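Local atomic coordinates of putative uncharacterized protein (Aquifex aeolicus, PDB entry 3ME7), a protein that probably binds copper and takes part in electron transfer as the soluble, thioredoxin-like domain of a membrane-anchored SCO1/2-family protein. Residues I36-R41 against T69-P74; V14-N19 against D80-Q85. All coordinates share one frame; numbering follows the deposited sequence. Where two conformers were deposited one is given.

Contact 1: residues I36-R41 against T69-P74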
ATOM      1  N   ILE A  36       4.500  -5.177   2.481  1.00  9.20           N
ATOM      2  CA  ILE A  36       5.258  -6.388   2.178  1.00  9.34           C
ATOM      3  C   ILE A  36       6.585  -6.308   2.949  1.00  9.11           C
ATOM      4  O   ILE A  36       6.815  -5.346   3.680  1.00  8.07           O
ATOM      5  CB  ILE A  36       5.506  -6.563   0.637  1.00  9.97           C
ATOM      6  CG1 ILE A  36       6.154  -5.310   0.009  1.00 10.12           C
ATOM      7  CG2 ILE A  36       4.178  -6.899  -0.088  1.00 11.52           C
ATOM      8  CD1 ILE A  36       7.615  -5.161   0.201  1.00 11.81           C
ATOM      9  N   TYR A  37       7.456  -7.306   2.795  1.00  9.54           N
ATOM     10  CA  TYR A  37       8.876  -7.078   3.094  1.00 10.76           C
ATOM     11  C   TYR A  37       9.729  -7.668   1.980  1.00 11.66           C
ATOM     12  O   TYR A  37       9.271  -8.555   1.271  1.00 11.41           O
ATOM     13  CB  TYR A  37       9.309  -7.567   4.486  1.00 11.94           C
ATOM     14  CG  TYR A  37       9.115  -9.035   4.785  1.00 13.89           C
ATOM     15  CD1 TYR A  37       7.847  -9.565   5.018  1.00 13.78           C
ATOM     16  CD2 TYR A  37      10.214  -9.881   4.907  1.00 13.18           C
ATOM     17  CE1 TYR A  37       7.679 -10.887   5.338  1.00 15.25           C
ATOM     18  CE2 TYR A  37      10.049 -11.222   5.220  1.00 15.19           C
ATOM     19  CZ  TYR A  37       8.783 -11.713   5.429  1.00 14.00           C
ATOM     20  OH  TYR A  37       8.609 -13.043   5.734  1.00 17.37           O
ATOM     21  N   THR A  38      10.937  -7.143   1.800  1.00 12.83           N
ATOM     22  CA  THR A  38      11.651  -7.370   0.531  1.00 14.05           C
ATOM     23  C   THR A  38      12.243  -8.765   0.413  1.00 15.44           C
ATOM     24  O   THR A  38      12.444  -9.258  -0.696  1.00 17.35           O
ATOM     25  CB  THR A  38      12.698  -6.270   0.178  1.00 15.21           C
ATOM     26  OG1 THR A  38      13.826  -6.343   1.057  1.00 17.39           O
ATOM     27  CG2 THR A  38      12.074  -4.873   0.216  1.00 17.29           C
ATOM     28  N   HIS A  39      12.500  -9.398   1.555  1.00 14.55           N
ATOM     29  CA  HIS A  39      13.028 -10.757   1.558  1.00 16.25           C
ATOM     30  C   HIS A  39      11.920 -11.793   1.714  1.00 17.02           C
ATOM     31  O   HIS A  39      12.187 -12.962   1.938  1.00 18.53           O
ATOM     32  CB  HIS A  39      14.086 -10.919   2.644  1.00 17.98           C
ATOM     33  CG  HIS A  39      15.318 -10.111   2.402  1.00 20.43           C
ATOM     34  ND1 HIS A  39      16.294 -10.497   1.507  1.00 20.03           N
ATOM     35  CD2 HIS A  39      15.744  -8.948   2.948  1.00 19.64           C
ATOM     36  CE1 HIS A  39      17.262  -9.597   1.503  1.00 20.35           C
ATOM     37  NE2 HIS A  39      16.955  -8.648   2.370  1.00 20.62           N
ATOM     38  N   CYS A  40      10.671 -11.354   1.557  1.00 16.83           N
ATOM     39  CA  CYS A  40       9.492 -12.202   1.732  1.00 17.83           C
ATOM     40  C   CYS A  40       9.306 -13.091   0.497  1.00 19.51           C
ATOM     41  O   CYS A  40       8.972 -12.608  -0.588  1.00 20.37           O
ATOM     42  CB  CYS A  40       8.297 -11.276   1.940  1.00 17.46           C
ATOM     43  SG  CYS A  40       6.614 -11.910   2.214  1.00 21.99           S
ATOM     44  N   ARG A  41       9.535 -14.387   0.657  1.00 19.95           N
ATOM     45  CA  ARG A  41       9.396 -15.300  -0.481  1.00 20.83           C
ATOM     46  C   ARG A  41       8.092 -16.091  -0.505  1.00 19.49           C
ATOM     47  O   ARG A  41       7.849 -16.858  -1.442  1.00 19.37           O
ATOM     48  CB  ARG A  41      10.608 -16.225  -0.596  1.00 22.62           C
ATOM     49  CG  ARG A  41      11.775 -15.552  -1.311  1.00 35.53           C
ATOM     50  CD  ARG A  41      12.955 -16.469  -1.472  1.00 25.45           C
ATOM     51  NE  ARG A  41      13.453 -16.958  -0.184  1.00 35.77           N
ATOM     52  CZ  ARG A  41      13.498 -18.242   0.174  1.00 27.23           C
ATOM     53  NH1 ARG A  41      13.087 -19.196  -0.656  1.00 35.95           N
ATOM     54  NH2 ARG A  41      13.968 -18.577   1.369  1.00 35.79           N
ATOM     55  N   THR A  69       3.621   0.312  -2.726  1.00  7.62           N
ATOM     56  CA  THR A  69       4.134  -0.880  -2.056  1.00  7.72           C
ATOM     57  C   THR A  69       5.107  -0.397  -0.999  1.00  8.07           C
ATOM     58  O   THR A  69       6.018   0.386  -1.291  1.00  8.34           O
ATOM     59  CB  THR A  69       4.846  -1.810  -3.055  1.00  8.19           C
ATOM     60  OG1 THR A  69       3.882  -2.353  -3.969  1.00  9.17           O
ATOM     61  CG2 THR A  69       5.536  -2.973  -2.340  1.00  9.93           C
ATOM     62  N   PHE A  70       4.913  -0.805   0.245  1.00  7.88           N
ATOM     63  CA  PHE A  70       5.862  -0.384   1.272  1.00  9.38           C
ATOM     64  C   PHE A  70       6.362  -1.548   2.093  1.00  8.22           C
ATOM     65  O   PHE A  70       5.627  -2.511   2.337  1.00  8.19           O
ATOM     66  CB  PHE A  70       5.299   0.720   2.165  1.00 11.34           C
ATOM     67  CG  PHE A  70       4.346   0.243   3.195  1.00 12.96           C
ATOM     68  CD1 PHE A  70       3.006   0.154   2.909  1.00 13.47           C
ATOM     69  CD2 PHE A  70       4.786  -0.067   4.480  1.00 12.21           C
ATOM     70  CE1 PHE A  70       2.097  -0.266   3.867  1.00 13.38           C
ATOM     71  CE2 PHE A  70       3.893  -0.496   5.444  1.00 13.67           C
ATOM     72  CZ  PHE A  70       2.539  -0.596   5.139  1.00 13.11           C
ATOM     73  N   THR A  71       7.625  -1.476   2.482  1.00  8.08           N
ATOM     74  CA  THR A  71       8.175  -2.515   3.349  1.00  8.47           C
ATOM     75  C   THR A  71       7.984  -2.249   4.845  1.00  9.18           C
ATOM     76  O   THR A  71       8.198  -1.149   5.334  1.00  9.75           O
ATOM     77  CB  THR A  71       9.650  -2.838   3.044  1.00  8.19           C
ATOM     78  OG1 THR A  71      10.099  -3.789   4.030  1.00 10.45           O
ATOM     79  CG2 THR A  71      10.510  -1.576   3.143  1.00 11.15           C
ATOM     80  N   PHE A  72       7.542  -3.281   5.551  1.00  8.43           N
ATOM     81  CA  PHE A  72       7.404  -3.204   7.009  1.00  9.70           C
ATOM     82  C   PHE A  72       8.562  -3.788   7.788  1.00 10.62           C
ATOM     83  O   PHE A  72       8.527  -3.810   9.035  1.00 10.89           O
ATOM     84  CB  PHE A  72       6.069  -3.766   7.494  1.00  9.63           C
ATOM     85  CG  PHE A  72       5.863  -5.222   7.202  1.00 11.07           C
ATOM     86  CD1 PHE A  72       6.411  -6.211   8.029  1.00 10.35           C
ATOM     87  CD2 PHE A  72       5.063  -5.603   6.129  1.00 10.57           C
ATOM     88  CE1 PHE A  72       6.170  -7.600   7.763  1.00 12.04           C
ATOM     89  CE2 PHE A  72       4.818  -6.949   5.854  1.00 11.86           C
ATOM     90  CZ  PHE A  72       5.368  -7.940   6.646  1.00 10.73           C
ATOM     91  N   ASP A  73       9.591  -4.229   7.070  1.00 10.98           N
ATOM     92  CA  ASP A  73      10.798  -4.702   7.722  1.00 12.38           C
ATOM     93  C   ASP A  73      11.723  -3.518   7.953  1.00 13.00           C
ATOM     94  O   ASP A  73      12.271  -2.986   6.997  1.00 13.26           O
ATOM     95  CB  ASP A  73      11.480  -5.764   6.869  1.00 13.57           C
ATOM     96  CG  ASP A  73      12.663  -6.413   7.571  1.00 18.64           C
ATOM     97  OD1 ASP A  73      13.136  -5.870   8.590  1.00 14.89           O
ATOM     98  OD2 ASP A  73      13.121  -7.470   7.090  1.00 15.75           O
ATOM     99  N   PRO A  74      11.917  -3.107   9.228  1.00 14.58           N
ATOM    100  CA  PRO A  74      12.729  -1.908   9.462  1.00 15.11           C
ATOM    101  C   PRO A  74      14.206  -2.058   9.137  1.00 15.28           C
ATOM    102  O   PRO A  74      14.924  -1.058   9.157  1.00 14.99           O
ATOM    103  CB  PRO A  74      12.528  -1.610  10.953  1.00 15.94           C
ATOM    104  CG  PRO A  74      12.106  -2.855  11.535  1.00 15.46           C
ATOM    105  CD  PRO A  74      11.410  -3.679  10.486  1.00 15.74           C
TER
HETATM  106  O   HOH W   1      12.945  -7.913   4.283  1.00 13.53           O
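I36 and the strand 66-71 make a parallel pair through two backbone hydrogen bonds: I36 N donates to F70 O at 2.9 Å, and F72 N donates to I36 O. I36 O thus takes the F72 N-H and a CA-H...O contact from the neighbouring residue T71. The apolar contacts begin at I36, whose CG1 presses on T69 CG2 at 3.4 Å, tighter than usual for two carbons, the two side chains crossing at about a right angle. Among the aromatic groups, Y37 CD1 comes to 3.4 Å from F72 CZ, and the ring planes are inclined at 59°. F72 CD2 lies 3.0 Å from I36 O.

This is the end of a central strand in a thioredoxin-like fold, where the loop that follows holds C40, whose redox-active disulfide partner C44 lies in the first turn of helix 43-52. The type I turn from Y37 to C40 brings C40 CB over the centre of the Y37 ring; both cysteines, with H126, are predicted copper ligands. F72 also meets the H126 ring.

Polar groups fix the second loop. T71 OG1 accepts from D73 N at 3.1 Å, an ST turn, and also bonds D76. D73 CB packs on Y37 CB, while D73 OD1 accepts from K75 N and OD2 takes a hydrogen bond from a water that in turn accepts from H39 N. Y37 OH is held by F124 N and D123.

Contact 2: residues V14-N19 against D80-Q85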
ATOM      1  N   VAL A  14      10.411   7.097   1.877  1.00  8.33           N
ATOM      2  CA  VAL A  14      11.521   7.258   0.942  1.00  8.53           C
ATOM      3  C   VAL A  14      11.306   6.206  -0.147  1.00  8.99           C
ATOM      4  O   VAL A  14      11.207   4.990   0.158  1.00  8.37           O
ATOM      5  CB  VAL A  14      12.883   7.034   1.628  1.00  8.50           C
ATOM      6  CG1 VAL A  14      14.024   7.423   0.696  1.00 11.20           C
ATOM      7  CG2 VAL A  14      12.972   7.835   2.932  1.00 10.89           C
ATOM      8  N   ASP A  15      11.190   6.666  -1.396  1.00  9.76           N
ATOM      9  CA  ASP A  15      11.009   5.737  -2.508  1.00  9.83           C
ATOM     10  C   ASP A  15      12.316   5.057  -2.921  1.00 10.29           C
ATOM     11  O   ASP A  15      13.376   5.354  -2.379  1.00  9.21           O
ATOM     12  CB  ASP A  15      10.258   6.372  -3.694  1.00  9.91           C
ATOM     13  CG  ASP A  15      11.099   7.319  -4.493  1.00  9.50           C
ATOM     14  OD1 ASP A  15      12.330   7.313  -4.349  1.00 10.57           O
ATOM     15  OD2 ASP A  15      10.487   8.045  -5.311  1.00 10.71           O
ATOM     16  N   SER A  16      12.227   4.129  -3.870  1.00 10.88           N
ATOM     17  CA  SER A  16      13.374   3.294  -4.224  1.00 11.15           C
ATOM     18  C   SER A  16      14.460   4.065  -4.969  1.00 12.65           C
ATOM     19  O   SER A  16      15.549   3.532  -5.198  1.00 14.00           O
ATOM     20  CB  SER A  16      12.919   2.096  -5.060  1.00 11.58           C
ATOM     21  OG  SER A  16      12.187   2.533  -6.196  1.00 12.30           O
ATOM     22  N   TYR A  17      14.162   5.302  -5.353  1.00 13.24           N
ATOM     23  CA  TYR A  17      15.169   6.197  -5.940  1.00 14.06           C
ATOM     24  C   TYR A  17      15.829   7.105  -4.912  1.00 13.84           C
ATOM     25  O   TYR A  17      16.723   7.890  -5.250  1.00 14.08           O
ATOM     26  CB  TYR A  17      14.557   7.047  -7.055  1.00 15.52           C
ATOM     27  CG  TYR A  17      13.992   6.227  -8.179  1.00 20.60           C
ATOM     28  CD1 TYR A  17      14.795   5.821  -9.242  1.00 16.69           C
ATOM     29  CD2 TYR A  17      12.656   5.827  -8.166  1.00 16.85           C
ATOM     30  CE1 TYR A  17      14.273   5.051 -10.280  1.00 20.78           C
ATOM     31  CE2 TYR A  17      12.126   5.052  -9.194  1.00 20.88           C
ATOM     32  CZ  TYR A  17      12.939   4.665 -10.243  1.00 17.12           C
ATOM     33  OH  TYR A  17      12.422   3.899 -11.258  1.00 21.20           O
ATOM     34  N   GLY A  18      15.380   7.001  -3.664  1.00 12.94           N
ATOM     35  CA  GLY A  18      15.890   7.831  -2.579  1.00 12.96           C
ATOM     36  C   GLY A  18      15.145   9.150  -2.425  1.00 12.92           C
ATOM     37  O   GLY A  18      15.549   9.999  -1.630  1.00 13.64           O
ATOM     38  N   ASN A  19      14.060   9.326  -3.177  1.00 12.06           N
ATOM     39  CA  ASN A  19      13.223  10.525  -3.022  1.00 12.22           C
ATOM     40  C   ASN A  19      12.408  10.486  -1.748  1.00 11.63           C
ATOM     41  O   ASN A  19      11.608   9.579  -1.539  1.00 11.39           O
ATOM     42  CB  ASN A  19      12.255  10.695  -4.196  1.00 13.00           C
ATOM     43  CG  ASN A  19      12.960  10.804  -5.525  1.00 15.14           C
ATOM     44  OD1 ASN A  19      13.864  11.632  -5.697  1.00 14.47           O
ATOM     45  ND2 ASN A  19      12.553   9.971  -6.481  1.00 14.09           N
ATOM     46  N   ASP A  80      17.524  -2.505  -0.820  1.00 10.23           N
ATOM     47  CA  ASP A  80      16.514  -3.567  -0.760  1.00 10.61           C
ATOM     48  C   ASP A  80      15.243  -3.234  -1.538  1.00 10.09           C
ATOM     49  O   ASP A  80      14.726  -4.089  -2.265  1.00 10.50           O
ATOM     50  CB  ASP A  80      16.145  -3.899   0.683  1.00 11.51           C
ATOM     51  CG  ASP A  80      17.287  -4.521   1.450  1.00 10.43           C
ATOM     52  OD1 ASP A  80      17.915  -5.471   0.943  1.00 12.81           O
ATOM     53  OD2 ASP A  80      17.561  -4.064   2.569  1.00 12.45           O
ATOM     54  N   ILE A  81      14.728  -2.012  -1.370  1.00 10.23           N
ATOM     55  CA  ILE A  81      13.486  -1.663  -2.065  1.00  9.91           C
ATOM     56  C   ILE A  81      13.684  -1.452  -3.566  1.00 10.19           C
ATOM     57  O   ILE A  81      12.777  -1.726  -4.349  1.00 10.43           O
ATOM     58  CB  ILE A  81      12.696  -0.504  -1.403  1.00 10.50           C
ATOM     59  CG1 ILE A  81      13.549   0.762  -1.250  1.00 11.22           C
ATOM     60  CG2 ILE A  81      12.079  -0.973  -0.081  1.00 11.31           C
ATOM     61  CD1 ILE A  81      12.707   1.986  -0.892  1.00 10.12           C
ATOM     62  N   LYS A  82      14.862  -0.964  -3.951  1.00 10.53           N
ATOM     63  CA  LYS A  82      15.226  -0.856  -5.362  0.50 10.88           C
ATOM     64  C   LYS A  82      15.266  -2.240  -6.017  1.00 10.92           C
ATOM     65  O   LYS A  82      14.768  -2.425  -7.130  1.00 11.01           O
ATOM     66  CB  LYS A  82      16.575  -0.145  -5.513  0.50 10.81           C
ATOM     67  CG  LYS A  82      16.959   0.156  -6.957  0.50 16.29           C
ATOM     68  CD  LYS A  82      15.863   0.947  -7.630  0.50 11.58           C
ATOM     69  CE  LYS A  82      16.113   1.114  -9.116  0.50 17.17           C
ATOM     70  NZ  LYS A  82      14.895   1.600  -9.813  0.50 11.49           N
ATOM     71  N   ARG A  83      15.872  -3.201  -5.326  1.00 11.24           N
ATOM     72  CA  ARG A  83      15.879  -4.599  -5.797  1.00 11.13           C
ATOM     73  C   ARG A  83      14.440  -5.137  -5.981  1.00 10.82           C
ATOM     74  O   ARG A  83      14.111  -5.733  -7.013  1.00 10.75           O
ATOM     75  CB  ARG A  83      16.677  -5.471  -4.821  1.00 12.51           C
ATOM     76  CG  ARG A  83      17.047  -6.875  -5.349  1.00 18.55           C
ATOM     77  CD  ARG A  83      17.666  -7.752  -4.240  1.00 16.03           C
ATOM     78  NE  ARG A  83      16.692  -7.999  -3.177  1.00 19.92           N
ATOM     79  CZ  ARG A  83      16.827  -7.622  -1.906  1.00 18.64           C
ATOM     80  NH1 ARG A  83      17.917  -6.988  -1.496  1.00 20.10           N
ATOM     81  NH2 ARG A  83      15.852  -7.867  -1.044  1.00 20.87           N
ATOM     82  N   PHE A  84      13.575  -4.869  -5.002  1.00 10.36           N
ATOM     83  CA  PHE A  84      12.169  -5.287  -5.076  1.00 10.83           C
ATOM     84  C   PHE A  84      11.453  -4.653  -6.276  1.00 11.32           C
ATOM     85  O   PHE A  84      10.759  -5.344  -7.016  1.00 11.96           O
ATOM     86  CB  PHE A  84      11.448  -4.957  -3.759  1.00 11.26           C
ATOM     87  CG  PHE A  84      10.057  -5.533  -3.656  1.00 11.67           C
ATOM     88  CD1 PHE A  84       8.956  -4.836  -4.177  1.00 11.82           C
ATOM     89  CD2 PHE A  84       9.842  -6.755  -3.024  1.00 12.36           C
ATOM     90  CE1 PHE A  84       7.665  -5.376  -4.091  1.00 11.87           C
ATOM     91  CE2 PHE A  84       8.549  -7.286  -2.922  1.00 12.52           C
ATOM     92  CZ  PHE A  84       7.475  -6.589  -3.457  1.00 12.70           C
ATOM     93  N   GLN A  85      11.665  -3.350  -6.486  1.00 10.91           N
ATOM     94  CA  GLN A  85      11.024  -2.628  -7.590  1.00 11.43           C
ATOM     95  C   GLN A  85      11.373  -3.248  -8.936  1.00 11.67           C
ATOM     96  O   GLN A  85      10.498  -3.492  -9.771  1.00 11.85           O
ATOM     97  CB  GLN A  85      11.440  -1.158  -7.579  1.00 11.50           C
ATOM     98  CG  GLN A  85      10.808  -0.347  -8.719  1.00 13.03           C
ATOM     99  CD  GLN A  85      11.631   0.843  -9.129  1.00 12.46           C
ATOM    100  OE1 GLN A  85      12.570   1.226  -8.435  1.00 13.81           O
ATOM    101  NE2 GLN A  85      11.310   1.424 -10.288  1.00 14.16           N
TER
HETATM  102  O   HOH W   2      14.618   2.580 -12.861  1.00 39.03           O
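S16 and Y17 both reach Q85, whose amide joins a type I turn at the end of strand 12-15 to helix 78-87 of the thioredoxin-like fold. S16 OG donates a hydrogen bond to Q85 OE1 at 2.6 Å, and Q85 NE2 donates to Y17 OH at 2.9 Å, nearly straight at 165° and close to the amide plane. The Y17 and Q85 side chains cross at about a right angle. Beside them, I81 CD1 lies 3.5 Å from V14 O and packs against S16 CA, while the bend of K82 at chi2 (55°) sets its CD near S16 O.

A second ring of bonds sets these groups. K82 was modelled in two conformers; in the one given, and so not with certainty, NZ donates to Q85 OE1 at 2.7 Å and lies 3.5 Å from Y17 CE1. S16 OG and this NZ approach OE1 one on each face, both well out of the carbonyl plane. Q85 NE2 has a further acceptor in I90 O. An alanine at Q85 would probably leave S16 OG without its acceptor, and Y17 OH and I90 O without their amide donor.

Farther out, the turn is braced by D15, whose OD1 accepts from Y17 N, an Asx turn, and from N19 N, the two arriving from opposite faces of the carboxylate. D15 OD2 offers its syn lone pair to N19 ND2, 3.1 Å away.

In the fold
Contacts 1 and 2 illustrate how two separate contacts can reach the same mixed sheet. Their centres lie 11 Å apart, and helix 78-87 connects them: it follows strand 66-71 of contact 1 in the chain and supplies 80-85 to contact 2. The order along the chain is 14-19, 36-41, 69-74, 80-85, so contact 1 falls wholly between the two halves of contact 2. They meet directly where T38 and H39 pack on D80 and R83, while I81 reaches T71. Contact 1 holds C40, one of three predicted copper ligands, and borders C44 and H126, whereas contact 2 joins that helix to the end of strand 12-15 and the turn after it, I81 remaining about 11 Å from C40 between side chains.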